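Local structure of flavoprotein (Thermotoga maritima, 5V8S) at residues V169-D173 and G174-S178; S311-L314 and K315-D319; S391-E395 and R396-E400. The protein probably acts as an electron-transferring flavodiiron oxidoreductase, pairing a metallo-beta-lactamase-like domain that holds a mu-oxo-diiron centre with a flavodoxin-like domain that would bind FMN. The protein carries 1 engineered substitution. One frame throughout, in Å; residues are numbered along the deposited sequence.

Interaction 1. Residues V169-D173 and G174-S178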
loop_
_atom_site.group_PDB
_atom_site.type_symbol
_atom_site.label_atom_id
_atom_site.label_comp_id
_atom_site.label_asym_id
_atom_site.label_seq_id
_atom_site.Cartn_x
_atom_site.Cartn_y
_atom_site.Cartn_z
ATOM N N VAL A 169 -9.918 -18.857 -25.896
ATOM C CA VAL A 169 -11.317 -19.110 -25.595
ATOM C C VAL A 169 -11.767 -20.278 -26.462
ATOM O O VAL A 169 -11.217 -20.514 -27.541
ATOM C CB VAL A 169 -12.196 -17.854 -25.805
ATOM C CG1 VAL A 169 -11.762 -16.716 -24.882
ATOM C CG2 VAL A 169 -12.129 -17.396 -27.237
ATOM N N THR A 170 -12.747 -21.030 -25.964
ATOM C CA THR A 170 -13.272 -22.217 -26.629
ATOM C C THR A 170 -14.702 -21.930 -27.071
ATOM O O THR A 170 -15.542 -21.534 -26.260
ATOM C CB THR A 170 -13.243 -23.413 -25.673
ATOM O OG1 THR A 170 -11.889 -23.715 -25.319
ATOM C CG2 THR A 170 -13.857 -24.657 -26.300
ATOM N N TYR A 171 -14.966 -22.121 -28.357
ATOM C CA TYR A 171 -16.261 -21.828 -28.971
ATOM C C TYR A 171 -16.921 -23.134 -29.380
ATOM O O TYR A 171 -16.346 -23.900 -30.150
ATOM C CB TYR A 171 -16.030 -20.964 -30.200
ATOM C CG TYR A 171 -17.272 -20.589 -30.964
ATOM C CD1 TYR A 171 -18.071 -19.546 -30.532
ATOM C CD2 TYR A 171 -17.641 -21.256 -32.135
ATOM C CE1 TYR A 171 -19.203 -19.170 -31.228
ATOM C CE2 TYR A 171 -18.786 -20.892 -32.835
ATOM C CZ TYR A 171 -19.565 -19.852 -32.379
ATOM O OH TYR A 171 -20.698 -19.476 -33.081
ATOM N N LEU A 172 -18.121 -23.381 -28.867
ATOM C CA LEU A 172 -18.874 -24.609 -29.119
ATOM C C LEU A 172 -20.269 -24.216 -29.598
ATOM O O LEU A 172 -21.156 -23.976 -28.775
ATOM C CB LEU A 172 -18.965 -25.420 -27.836
ATOM C CG LEU A 172 -19.788 -26.700 -27.944
ATOM C CD1 LEU A 172 -19.192 -27.664 -28.959
ATOM C CD2 LEU A 172 -19.917 -27.336 -26.574
ATOM N N ASP A 173 -20.459 -24.138 -30.911
ATOM C CA ASP A 173 -21.778 -23.869 -31.507
ATOM C C ASP A 173 -22.477 -22.661 -30.879
ATOM O O ASP A 173 -23.664 -22.703 -30.546
ATOM C CB ASP A 173 -22.680 -25.097 -31.412
ATOM C CG ASP A 173 -22.216 -26.243 -32.280
ATOM O OD1 ASP A 173 -21.438 -26.027 -33.234
ATOM O OD2 ASP A 173 -22.657 -27.371 -32.004
ATOM N N GLY A 174 -21.743 -21.570 -30.728
ATOM C CA GLY A 174 -22.321 -20.342 -30.222
ATOM C C GLY A 174 -22.089 -20.113 -28.748
ATOM O O GLY A 174 -22.301 -18.993 -28.258
ATOM N N ILE A 175 -21.644 -21.135 -28.025
ATOM C CA ILE A 175 -21.374 -21.023 -26.596
ATOM C C ILE A 175 -19.882 -20.804 -26.422
ATOM O O ILE A 175 -19.078 -21.616 -26.885
ATOM C CB ILE A 175 -21.837 -22.285 -25.858
ATOM C CG1 ILE A 175 -23.342 -22.477 -26.075
ATOM C CG2 ILE A 175 -21.475 -22.211 -24.374
ATOM C CD1 ILE A 175 -23.876 -23.778 -25.522
ATOM N N LEU A 176 -19.496 -19.720 -25.751
ATOM C CA LEU A 176 -18.090 -19.374 -25.587
ATOM C C LEU A 176 -17.677 -19.620 -24.138
ATOM O O LEU A 176 -18.218 -18.995 -23.217
ATOM C CB LEU A 176 -17.863 -17.906 -25.963
ATOM C CG LEU A 176 -16.400 -17.499 -26.157
ATOM C CD1 LEU A 176 -15.876 -18.043 -27.475
ATOM C CD2 LEU A 176 -16.248 -15.996 -26.108
ATOM N N PHE A 177 -16.732 -20.537 -23.940
ATOM C CA PHE A 177 -16.111 -20.770 -22.639
ATOM C C PHE A 177 -14.856 -19.909 -22.613
ATOM O O PHE A 177 -13.896 -20.176 -23.340
ATOM C CB PHE A 177 -15.759 -22.250 -22.469
ATOM C CG PHE A 177 -16.939 -23.179 -22.561
ATOM C CD1 PHE A 177 -17.333 -23.706 -23.783
ATOM C CD2 PHE A 177 -17.626 -23.565 -21.420
ATOM C CE1 PHE A 177 -18.411 -24.593 -23.863
ATOM C CE2 PHE A 177 -18.693 -24.459 -21.491
ATOM C CZ PHE A 177 -19.085 -24.968 -22.711
ATOM N N SER A 178 -14.882 -18.838 -21.823
ATOM C CA SER A 178 -13.930 -17.760 -22.006
ATOM C C SER A 178 -12.988 -17.550 -20.832
ATOM O O SER A 178 -12.140 -16.661 -20.906
ATOM C CB SER A 178 -14.683 -16.455 -22.287
ATOM O OG SER A 178 -15.637 -16.208 -21.280
#
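The phenol ring of Tyr-171 lies with one face over the backbone of Gly-174, CZ standing 3.2 Å from Gly-174 N. This folds the ring back on the type I' turn that closes a beta hairpin with a two-residue loop, Asp-173 and Gly-174. CG lies anti to the backbone N of Tyr-171 (chi1 179°), which carries the ring toward the turn, and the hydroxyl is held by the carbonyl of Lys-232. Glycine suits its place: with phi at 98°, a beta carbon would be jammed against Asp-173 O.

The strands are bound tightly. Thr-170 and Phe-177 form a hydrogen-bonded pair, with a bond of 3.0 Å from Thr-170 N to Phe-177 O and its return from Phe-177 N to Thr-170 O. Leu-172 and Ile-175 form a second hydrogen-bonded pair, next to the turn. On the face bearing Tyr-171, Leu-176 CD1 fills the corner between Tyr-171 CB at 4.0 Å and Val-169 CG2 at 3.8 Å, that one methyl touching both. On the other face, Leu-172 and Phe-177 run alongside each other, Leu-172 CB meeting the ring edge at CE1 (4.1 Å).

The loose side is the turn itself, where the Asp-173 carboxylate points from an exposed corner; aspartate tolerates the left-handed backbone there.

The hairpin occupies the middle of a five-stranded mixed sheet: strand 152-158 pairs with Val-169 and Tyr-171, strand 235-238 flanks Leu-176, and Tyr-55 meets Phe-177 edge-to-face while Ile-27 of strand 26-34 packs on Ile-175 and Phe-177.

Interaction 2. Residues S311-L314 and K315-D319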
loop_
_atom_site.group_PDB
_atom_site.type_symbol
_atom_site.label_atom_id
_atom_site.label_comp_id
_atom_site.label_asym_id
_atom_site.label_seq_id
_atom_site.Cartn_x
_atom_site.Cartn_y
_atom_site.Cartn_z
ATOM N N SER A 311 -7.936 -1.037 -5.264
ATOM C CA SER A 311 -8.818 -1.653 -6.256
ATOM C C SER A 311 -10.060 -0.812 -6.517
ATOM O O SER A 311 -10.592 -0.831 -7.631
ATOM C CB SER A 311 -9.208 -3.054 -5.789
ATOM O OG SER A 311 -9.990 -3.002 -4.607
ATOM N N GLU A 312 -10.543 -0.086 -5.509
ATOM C CA GLU A 312 -11.711 0.766 -5.692
ATOM C C GLU A 312 -11.359 2.042 -6.446
ATOM O O GLU A 312 -12.141 2.505 -7.283
ATOM C CB GLU A 312 -12.310 1.101 -4.335
ATOM C CG GLU A 312 -12.940 -0.072 -3.635
ATOM C CD GLU A 312 -14.198 -0.553 -4.345
ATOM O OE1 GLU A 312 -15.021 0.304 -4.726
ATOM O OE2 GLU A 312 -14.366 -1.769 -4.504
ATOM N N ILE A 313 -10.202 2.633 -6.166
ATOM C CA ILE A 313 -9.737 3.750 -6.984
ATOM C C ILE A 313 -9.684 3.341 -8.447
ATOM O O ILE A 313 -10.205 4.033 -9.328
ATOM C CB ILE A 313 -8.366 4.242 -6.492
ATOM C CG1 ILE A 313 -8.483 4.797 -5.070
ATOM C CG2 ILE A 313 -7.817 5.318 -7.431
ATOM C CD1 ILE A 313 -7.151 5.094 -4.392
ATOM N N LEU A 314 -9.048 2.206 -8.727
ATOM C CA LEU A 314 -8.827 1.786 -10.104
ATOM C C LEU A 314 -10.147 1.543 -10.822
ATOM O O LEU A 314 -10.300 1.908 -11.991
ATOM C CB LEU A 314 -7.945 0.545 -10.108
ATOM C CG LEU A 314 -6.469 0.782 -9.801
ATOM C CD1 LEU A 314 -5.780 -0.531 -9.661
ATOM C CD2 LEU A 314 -5.797 1.587 -10.872
ATOM N N LYS A 315 -11.126 0.971 -10.120
ATOM C CA LYS A 315 -12.432 0.700 -10.711
ATOM C C LYS A 315 -13.101 1.959 -11.241
ATOM O O LYS A 315 -13.878 1.890 -12.215
ATOM C CB LYS A 315 -13.314 0.060 -9.650
ATOM C CG LYS A 315 -14.760 -0.059 -9.994
ATOM C CD LYS A 315 -15.577 -0.302 -8.734
ATOM C CE LYS A 315 -15.804 0.981 -7.966
ATOM N NZ LYS A 315 -16.730 0.715 -6.845
ATOM N N ASP A 316 -12.845 3.095 -10.612
ATOM C CA ASP A 316 -13.549 4.321 -10.968
ATOM C C ASP A 316 -12.876 5.114 -12.079
ATOM O O ASP A 316 -13.483 6.062 -12.583
ATOM C CB ASP A 316 -13.762 5.179 -9.707
ATOM C CG ASP A 316 -15.036 4.783 -8.960
ATOM O OD1 ASP A 316 -16.067 4.572 -9.634
ATOM O OD2 ASP A 316 -15.014 4.619 -7.736
ATOM N N ILE A 317 -11.671 4.739 -12.497
ATOM C CA ILE A 317 -10.939 5.505 -13.507
ATOM C C ILE A 317 -11.570 5.419 -14.900
ATOM O O ILE A 317 -11.756 6.459 -15.554
ATOM C CB ILE A 317 -9.456 5.090 -13.562
ATOM C CG1 ILE A 317 -8.801 5.119 -12.174
ATOM C CG2 ILE A 317 -8.695 5.950 -14.580
ATOM C CD1 ILE A 317 -8.746 6.457 -11.574
ATOM N N PRO A 318 -11.899 4.226 -15.423
ATOM C CA PRO A 318 -12.275 4.146 -16.851
ATOM C C PRO A 318 -13.406 5.062 -17.282
ATOM O O PRO A 318 -13.329 5.646 -18.369
ATOM C CB PRO A 318 -12.630 2.666 -17.053
ATOM C CG PRO A 318 -11.824 1.949 -16.012
ATOM C CD PRO A 318 -11.867 2.887 -14.812
ATOM N N ASP A 319 -14.466 5.188 -16.490
ATOM C CA ASP A 319 -15.591 6.020 -16.896
ATOM C C ASP A 319 -15.564 7.401 -16.269
ATOM O O ASP A 319 -16.558 8.112 -16.327
ATOM C CB ASP A 319 -16.936 5.316 -16.698
ATOM C CG ASP A 319 -17.276 5.047 -15.265
ATOM O OD1 ASP A 319 -16.393 5.156 -14.391
ATOM O OD2 ASP A 319 -18.454 4.724 -15.001
#
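Glu-312 and Lys-315, one turn apart on helix 310-316, run side by side and point the same way, their charged ends joined in a salt bridge of 2.8 Å between Glu-312 OE1 and Lys-315 NZ. The ammonium comes to the syn side of OE1, 24° out of the carboxylate plane, while Lys-315 CE packs against the same oxygen at 3.4 Å. Two bends make the meeting possible. Glu-312 turns at chi2 (-68°), and Lys-315, after leaving its backbone in an extended course, folds at chi3 to bring its last carbon and nitrogen alongside the glutamate. Long, flexible chains suit both positions, since each must rise along the outside of the helix before the charges meet.

The buried side is apolar. Ile-317 CG1 lies 3.4 Å from Ile-313 O, and its CD1 faces Ile-313 CG2 only loosely, at 4.4 Å. These branched chains pack toward Tyr-351 and Ile-271 respectively. In the backbone, Lys-315 N bonds to Ser-311 O, four residues back; Asp-316 N bonds to Ile-313 O and weakly to Glu-312 O, and Ile-317 N to Leu-314 O, three residues back. Pro-318 has no N-H to give, and its ring carbon CD packs on Leu-314 O at 3.4 Å.

Asp-316 turns its carboxylate to Tyr-300 and Lys-267, and Glu-312 OE2 takes Lys-208 of helix 196-214. With lysines on both of its oxygens, the Glu-312 carboxylate would probably be favoured in its charged form, and the Lys-208 bridge links helix 310-316 of the flavodoxin-like part to helix 196-214.

Interaction 3. Residues S391-E395 and R396-E400; sequences SNMDE and RKIEE
Asp-394 and Arg-396 meet at an N-cap, where the chain enters helix 395-409, the last helix of the flavodoxin-like fold. From CB the aspartate reaches forward along the start of the helix, because CG stands anti to the backbone N (chi1 -176°). CG comes within 3.7 Å of Arg-396 CB. One branch, OD1, accepts the backbone hydrogen of Arg-396 over 3.0 Å, with the donor standing above the carboxylate plane rather than within it. The same oxygen presses on Arg-396 CB. The other branch, OD2, lies 3.7 Å from Arg-396 CB, with Lys-397 CG a little farther off, and ends 4.6 Å from Lys-397 NZ, beyond a salt bridge, where the opposite charges probably still attract weakly.

Aspartate suits the position: its short chain lets an oxygen reach an N-H of the first turn, which has no earlier carbonyl in the helix to serve it, and its negative charge probably sits well at the positive end of the helix dipole. Its own carbonyl also joins in, Asp-394 O accepting from Lys-397 N. The two charged chains Asp-394 and Arg-396 run side by side, but the guanidinium extends well beyond the carboxylate, which binds the backbone N-H of Arg-396 instead.

Beneath the cap, Met-393 makes the apolar join. Its flexible thioether chain bends at chi2 (71°) and crosses Ile-398 at about a right angle, bringing the methyl CE to Ile-398 CG1 at 3.6 Å. Ile-398, the buried residue of the turn, then rests on Val-282 and Ala-286 of helix 278-292, where Glu-399 bonds to Ser-289. A full helical bond follows, Glu-399 N lying 3.1 Å from Glu-395 O.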
loop_
_atom_site.group_PDB
_atom_site.type_symbol
_atom_site.label_atom_id
_atom_site.label_comp_id
_atom_site.label_asym_id
_atom_site.label_seq_id
_atom_site.Cartn_x
_atom_site.Cartn_y
_atom_site.Cartn_z
ATOM N N SER A 391 -2.025 29.357 4.808
ATOM C CA SER A 391 -2.937 30.388 5.284
ATOM C C SER A 391 -3.355 31.347 4.177
ATOM O O SER A 391 -4.498 31.821 4.172
ATOM C CB SER A 391 -2.294 31.156 6.438
ATOM O OG SER A 391 -3.261 31.947 7.088
ATOM N N ASN A 392 -2.457 31.645 3.238
ATOM C CA ASN A 392 -2.701 32.637 2.198
ATOM C C ASN A 392 -3.154 32.013 0.880
ATOM O O ASN A 392 -2.978 32.622 -0.178
ATOM C CB ASN A 392 -1.430 33.435 1.948
ATOM C CG ASN A 392 -0.291 32.554 1.505
ATOM O OD1 ASN A 392 -0.317 31.342 1.736
ATOM N ND2 ASN A 392 0.718 33.144 0.871
ATOM N N MET A 393 -3.709 30.811 0.914
ATOM C CA MET A 393 -4.194 30.198 -0.315
ATOM C C MET A 393 -5.246 31.087 -0.973
ATOM O O MET A 393 -6.158 31.577 -0.301
ATOM C CB MET A 393 -4.815 28.849 0.021
ATOM C CG MET A 393 -5.367 28.133 -1.182
ATOM S SD MET A 393 -4.038 27.545 -2.257
ATOM C CE MET A 393 -4.965 27.074 -3.727
ATOM N N ASP A 394 -5.132 31.264 -2.297
ATOM C CA ASP A 394 -6.055 32.084 -3.087
ATOM C C ASP A 394 -7.136 31.185 -3.676
ATOM O O ASP A 394 -6.879 30.430 -4.620
ATOM C CB ASP A 394 -5.300 32.795 -4.207
ATOM C CG ASP A 394 -6.189 33.736 -5.019
ATOM O OD1 ASP A 394 -7.378 33.901 -4.668
ATOM O OD2 ASP A 394 -5.687 34.313 -6.011
ATOM N N GLU A 395 -8.352 31.278 -3.137
ATOM C CA GLU A 395 -9.448 30.450 -3.647
ATOM C C GLU A 395 -9.690 30.674 -5.144
ATOM O O GLU A 395 -10.165 29.767 -5.845
ATOM C CB GLU A 395 -10.718 30.704 -2.823
ATOM C CG GLU A 395 -11.367 32.081 -3.013
ATOM C CD GLU A 395 -10.616 33.241 -2.330
ATOM O OE1 GLU A 395 -9.621 33.001 -1.597
ATOM O OE2 GLU A 395 -11.032 34.408 -2.527
ATOM N N ARG A 396 -9.354 31.862 -5.651
ATOM C CA ARG A 396 -9.509 32.158 -7.069
ATOM C C ARG A 396 -8.728 31.180 -7.947
ATOM O O ARG A 396 -9.188 30.806 -9.039
ATOM C CB ARG A 396 -9.053 33.603 -7.295
ATOM C CG ARG A 396 -9.210 34.122 -8.676
ATOM C CD ARG A 396 -9.097 35.643 -8.729
ATOM N NE ARG A 396 -9.905 36.100 -9.838
ATOM C CZ ARG A 396 -11.176 36.477 -9.747
ATOM N NH1 ARG A 396 -11.794 36.513 -8.576
ATOM N NH2 ARG A 396 -11.821 36.837 -10.844
ATOM N N LYS A 397 -7.551 30.743 -7.493
ATOM C CA LYS A 397 -6.762 29.798 -8.273
ATOM C C LYS A 397 -7.430 28.434 -8.343
ATOM O O LYS A 397 -7.262 27.721 -9.334
ATOM C CB LYS A 397 -5.368 29.635 -7.665
ATOM C CG LYS A 397 -4.441 30.814 -7.917
ATOM C CD LYS A 397 -3.758 30.690 -9.272
ATOM C CE LYS A 397 -2.811 31.854 -9.541
ATOM N NZ LYS A 397 -3.538 33.115 -9.866
ATOM N N ILE A 398 -8.157 28.045 -7.295
ATOM C CA ILE A 398 -8.890 26.785 -7.333
ATOM C C ILE A 398 -10.007 26.874 -8.363
ATOM O O ILE A 398 -10.195 25.977 -9.191
ATOM C CB ILE A 398 -9.455 26.447 -5.942
ATOM C CG1 ILE A 398 -8.347 26.445 -4.867
ATOM C CG2 ILE A 398 -10.219 25.098 -6.020
ATOM C CD1 ILE A 398 -8.853 26.196 -3.458
ATOM N N GLU A 399 -10.776 27.955 -8.307
ATOM C CA GLU A 399 -11.863 28.148 -9.258
ATOM C C GLU A 399 -11.342 28.196 -10.689
ATOM O O GLU A 399 -11.986 27.667 -11.605
ATOM C CB GLU A 399 -12.623 29.428 -8.898
ATOM C CG GLU A 399 -13.820 29.176 -7.986
ATOM C CD GLU A 399 -14.973 28.483 -8.717
ATOM O OE1 GLU A 399 -15.664 27.638 -8.106
ATOM O OE2 GLU A 399 -15.190 28.793 -9.911
ATOM N N GLU A 400 -10.185 28.834 -10.906
ATOM C CA GLU A 400 -9.605 28.887 -12.245
ATOM C C GLU A 400 -9.315 27.488 -12.765
ATOM O O GLU A 400 -9.558 27.191 -13.942
ATOM C CB GLU A 400 -8.308 29.702 -12.253
ATOM C CG GLU A 400 -8.501 31.194 -12.246
ATOM C CD GLU A 400 -7.186 31.960 -12.167
ATOM O OE1 GLU A 400 -6.125 31.326 -11.959
ATOM O OE2 GLU A 400 -7.233 33.204 -12.306
#

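In the fold
The three contacts follow one another along the chain and do not touch. Interaction 1 belongs to the metallo-beta-lactamase-like half, interactions 2 and 3 to the flavodoxin-like half. Interaction 1 lies near the metal site: the side chain of Ser-178 is about 10 Å from the mu-oxo-diiron cluster, and its strand leads to the pocket residue Asp-180, while Thr-170 bonds to Asn-96, next to the pocket residue His-97. Interaction 2 stands between the other two, its centre about 29 Å from that of interaction 1 and 28 Å from that of interaction 3. Interactions 1 and 3 lie on opposite sides of the chain's centre, about 57 Å apart between centres.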